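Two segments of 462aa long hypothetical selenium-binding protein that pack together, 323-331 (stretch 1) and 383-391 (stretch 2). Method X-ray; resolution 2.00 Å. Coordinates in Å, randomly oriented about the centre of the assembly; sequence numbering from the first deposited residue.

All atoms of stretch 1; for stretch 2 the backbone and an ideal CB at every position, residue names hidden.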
# COMPACT_ATOMS: atom_id res chain seq x y z
N VAL A 323 11.45 0.51 6.54
CA VAL A 323 10.54 1.40 5.82
C VAL A 323 9.71 0.48 4.93
O VAL A 323 10.21 -0.05 3.94
CB VAL A 323 11.32 2.41 4.96
CG1 VAL A 323 10.35 3.23 4.10
CG2 VAL A 323 12.12 3.35 5.87
N THR A 324 8.44 0.29 5.30
CA THR A 324 7.55 -0.60 4.56
C THR A 324 6.54 0.06 3.61
O THR A 324 6.02 -0.60 2.70
CB THR A 324 6.77 -1.50 5.53
OG1 THR A 324 6.11 -0.68 6.50
CG2 THR A 324 7.70 -2.47 6.24
N ASP A 325 6.24 1.34 3.82
CA ASP A 325 5.30 2.04 2.95
C ASP A 325 5.74 3.47 2.64
O ASP A 325 6.46 4.10 3.43
CB ASP A 325 3.89 2.07 3.57
CG ASP A 325 2.83 2.54 2.57
OD1 ASP A 325 2.85 2.05 1.43
OD2 ASP A 325 1.98 3.38 2.93
N ILE A 326 5.33 3.96 1.47
CA ILE A 326 5.63 5.32 1.04
C ILE A 326 4.39 5.85 0.33
O ILE A 326 3.59 5.06 -0.20
CB ILE A 326 6.83 5.40 0.06
CG1 ILE A 326 6.62 4.46 -1.12
CG2 ILE A 326 8.12 5.10 0.80
CD1 ILE A 326 7.56 4.72 -2.29
N ASP A 327 4.23 7.16 0.31
CA ASP A 327 3.08 7.77 -0.34
C ASP A 327 3.45 9.22 -0.67
O ASP A 327 4.10 9.88 0.12
CB ASP A 327 1.87 7.70 0.58
CG ASP A 327 0.56 7.62 -0.18
OD1 ASP A 327 0.58 7.30 -1.38
OD2 ASP A 327 -0.50 7.87 0.44
N ILE A 328 3.02 9.69 -1.83
CA ILE A 328 3.32 11.05 -2.28
C ILE A 328 2.08 11.94 -2.31
O ILE A 328 1.01 11.51 -2.76
CB ILE A 328 3.92 11.03 -3.70
CG1 ILE A 328 5.13 10.09 -3.74
CG2 ILE A 328 4.30 12.43 -4.14
CD1 ILE A 328 5.64 9.83 -5.15
N SER A 329 2.20 13.17 -1.84
CA SER A 329 1.06 14.09 -1.86
C SER A 329 0.73 14.40 -3.32
O SER A 329 1.60 14.34 -4.18
CB SER A 329 1.37 15.38 -1.09
OG SER A 329 2.57 15.98 -1.56
N LEU A 330 -0.53 14.75 -3.60
CA LEU A 330 -0.96 15.04 -4.97
C LEU A 330 -0.17 16.10 -5.73
O LEU A 330 -0.07 16.03 -6.95
CB LEU A 330 -2.45 15.42 -4.98
CG LEU A 330 -3.47 14.28 -5.10
CD1 LEU A 330 -3.32 13.61 -6.45
CD2 LEU A 330 -3.26 13.27 -3.98
N ASP A 331 0.37 17.09 -5.03
CA ASP A 331 1.14 18.15 -5.69
C ASP A 331 2.57 17.68 -5.96
O ASP A 331 3.40 18.44 -6.44
CB ASP A 331 1.17 19.41 -4.82
CG ASP A 331 1.63 19.11 -3.40
OD1 ASP A 331 2.21 18.03 -3.17
OD2 ASP A 331 1.41 19.97 -2.51
N UNK A 383 4.17 2.69 12.79
CA UNK A 383 3.52 3.13 11.55
C UNK A 383 3.84 2.16 10.42
O UNK A 383 4.96 1.65 10.32
CB UNK A 383 3.96 4.55 11.18
N UNK A 384 2.83 1.79 9.65
CA UNK A 384 3.03 0.91 8.51
C UNK A 384 2.40 1.57 7.28
O UNK A 384 3.04 2.36 6.59
CB UNK A 384 2.43 -0.47 8.77
N UNK A 385 1.13 1.27 7.02
CA UNK A 385 0.45 1.86 5.88
C UNK A 385 0.11 3.32 6.15
O UNK A 385 -0.20 3.69 7.28
CB UNK A 385 -0.82 1.07 5.55
N UNK A 386 0.20 4.13 5.11
CA UNK A 386 -0.10 5.55 5.19
C UNK A 386 -1.05 5.92 4.07
O UNK A 386 -1.11 5.24 3.04
CB UNK A 386 1.18 6.39 5.12
N UNK A 387 -1.82 6.98 4.27
CA UNK A 387 -2.68 7.47 3.20
C UNK A 387 -2.85 8.96 3.40
O UNK A 387 -2.98 9.43 4.53
CB UNK A 387 -4.03 6.75 3.18
N UNK A 388 -2.83 9.70 2.30
CA UNK A 388 -2.92 11.16 2.36
C UNK A 388 -4.18 11.71 1.70
O UNK A 388 -4.58 11.25 0.63
CB UNK A 388 -1.69 11.78 1.70
N UNK A 389 -4.79 12.70 2.34
CA UNK A 389 -5.98 13.32 1.78
C UNK A 389 -5.54 13.99 0.48
O UNK A 389 -4.36 14.29 0.29
CB UNK A 389 -6.62 14.32 2.75
N UNK A 390 -6.49 14.23 -0.42
CA UNK A 390 -6.18 14.86 -1.68
C UNK A 390 -5.62 16.27 -1.51
O UNK A 390 -4.74 16.67 -2.27
CB UNK A 390 -7.43 14.90 -2.56
N UNK A 391 -6.09 17.00 -0.50
CA UNK A 391 -5.58 18.35 -0.29
C UNK A 391 -4.21 18.31 0.36
O UNK A 391 -3.57 19.35 0.53
CB UNK A 391 -6.55 19.17 0.57

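The two segments run nearly parallel, with 6° between the N-to-C directions of strands 326-328 and 386-388 and a closest approach of 6.9 Å between their axes, so contact depends largely on side chains.

At position 383 the CA-to-CB bond points sideways and nothing of stretch 1 lies within 5.5 Å of the ideal CB. Most residues would do; it is Pro 383.

Position 384 also points sideways, but its ideal CB lies 4.3 Å from Thr 324 OG1. A long polar chain able to bend back would suit the hydroxyl. The residue is Gln 384, whose t, m chain brings its end closer: Thr 324 OG1 donates a 2.6 Å hydrogen bond to Gln 384 OE1.

Position 385 points away, its ideal CB 4.5 Å from Asp 325 OD2; many residues would fit, and a long flexible chain could return toward stretch 1. Met 385 curls back with all three chi angles in m, placing Met 385 CE 3.5 Å from Asp 325 OD2.

Position 386 points toward stretch 1, its ideal CB 3.8 Å from Asp 325 OD2. The backbone N of 386 donates to Asp 325 OD2 at 2.9 Å, so the side chain need not answer the charge; an aliphatic or an uncharged polar residue could suit. Leu 386 lies alongside the aspartate, Leu 386 CB 3.7 Å from Asp 325 OD2. Water 1 joins the same residues, donating to Asp 325 OD2 and to Leu 386 O, each at 2.7 Å.

At 387 the bond points away, and Asp 327 OD2 lies 4.6 Å from the ideal CB. Charge alone would favour a basic or neutral polar residue. Glu 387 is found instead, Glu 387 OE2 lying 2.8 Å from Asp 327 OD2, a close approach of like charges without a hydrogen bond. Glu 387 OE2 does accept a 2.8 Å hydrogen bond from N of 388.

Position 388 faces stretch 1, with Asp 327 OD2 4.3 Å from the ideal CB. A polar group could address the carboxylate, while an aliphatic chain could cover the backbone beyond. Ile 388 takes the second course, Ile 388 CD1 packing 3.6 Å from Ile 328 C.

Position 389 points away and tolerates many residues; Ser 389 OG donates to OD1 of 391 at 2.7 Å.

At 390 the bond points away, yet the ideal CB is 4.7 Å from Leu 330 CD2, suiting residues with an aliphatic portion. Arg 390 CG lies 4.4 Å from Leu 330 CD2, and the guanidinium is hydrogen-bonded elsewhere in the structure.

Position 391 points away, and stretch 1 sets no preference; Asp 391 accepts the bond from Ser 389.

Stretch 2 (383-391) PQMLEISRD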
# COMPACT_ATOMS: atom_id res chain seq x y z
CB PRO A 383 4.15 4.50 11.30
CG PRO A 383 4.48 4.98 12.68
CD PRO A 383 5.05 3.74 13.32
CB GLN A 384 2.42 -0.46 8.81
CG GLN A 384 3.04 -1.62 8.07
CD GLN A 384 2.81 -1.55 6.57
OE1 GLN A 384 3.56 -0.88 5.85
NE2 GLN A 384 1.77 -2.23 6.10
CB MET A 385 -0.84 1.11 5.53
CG MET A 385 -0.63 -0.19 4.78
SD MET A 385 0.56 -0.06 3.42
CE MET A 385 -0.38 0.89 2.20
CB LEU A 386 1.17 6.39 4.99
CG LEU A 386 2.42 6.16 5.83
CD1 LEU A 386 3.59 6.94 5.25
CD2 LEU A 386 2.15 6.59 7.26
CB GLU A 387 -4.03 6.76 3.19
CG GLU A 387 -4.72 6.98 1.84
CD GLU A 387 -3.74 6.86 0.69
OE1 GLU A 387 -3.42 5.71 0.29
OE2 GLU A 387 -3.26 7.91 0.19
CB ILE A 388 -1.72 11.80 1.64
CG1 ILE A 388 -0.43 11.06 1.99
CG2 ILE A 388 -1.62 13.27 2.03
CD1 ILE A 388 0.71 11.31 1.00
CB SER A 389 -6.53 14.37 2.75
OG SER A 389 -5.53 15.32 3.09
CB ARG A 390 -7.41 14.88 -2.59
CG ARG A 390 -7.58 13.58 -3.36
CD ARG A 390 -8.89 13.48 -4.13
NE ARG A 390 -10.05 13.38 -3.24
CZ ARG A 390 -10.75 14.41 -2.79
NH1 ARG A 390 -10.41 15.65 -3.14
NH2 ARG A 390 -11.79 14.22 -1.99
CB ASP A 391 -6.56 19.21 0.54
CG ASP A 391 -6.77 18.68 1.96
OD1 ASP A 391 -5.93 17.90 2.46
OD2 ASP A 391 -7.78 19.08 2.59
O HOH W 1 0.31 4.28 0.95
O HOH W 2 -2.30 15.17 -1.46
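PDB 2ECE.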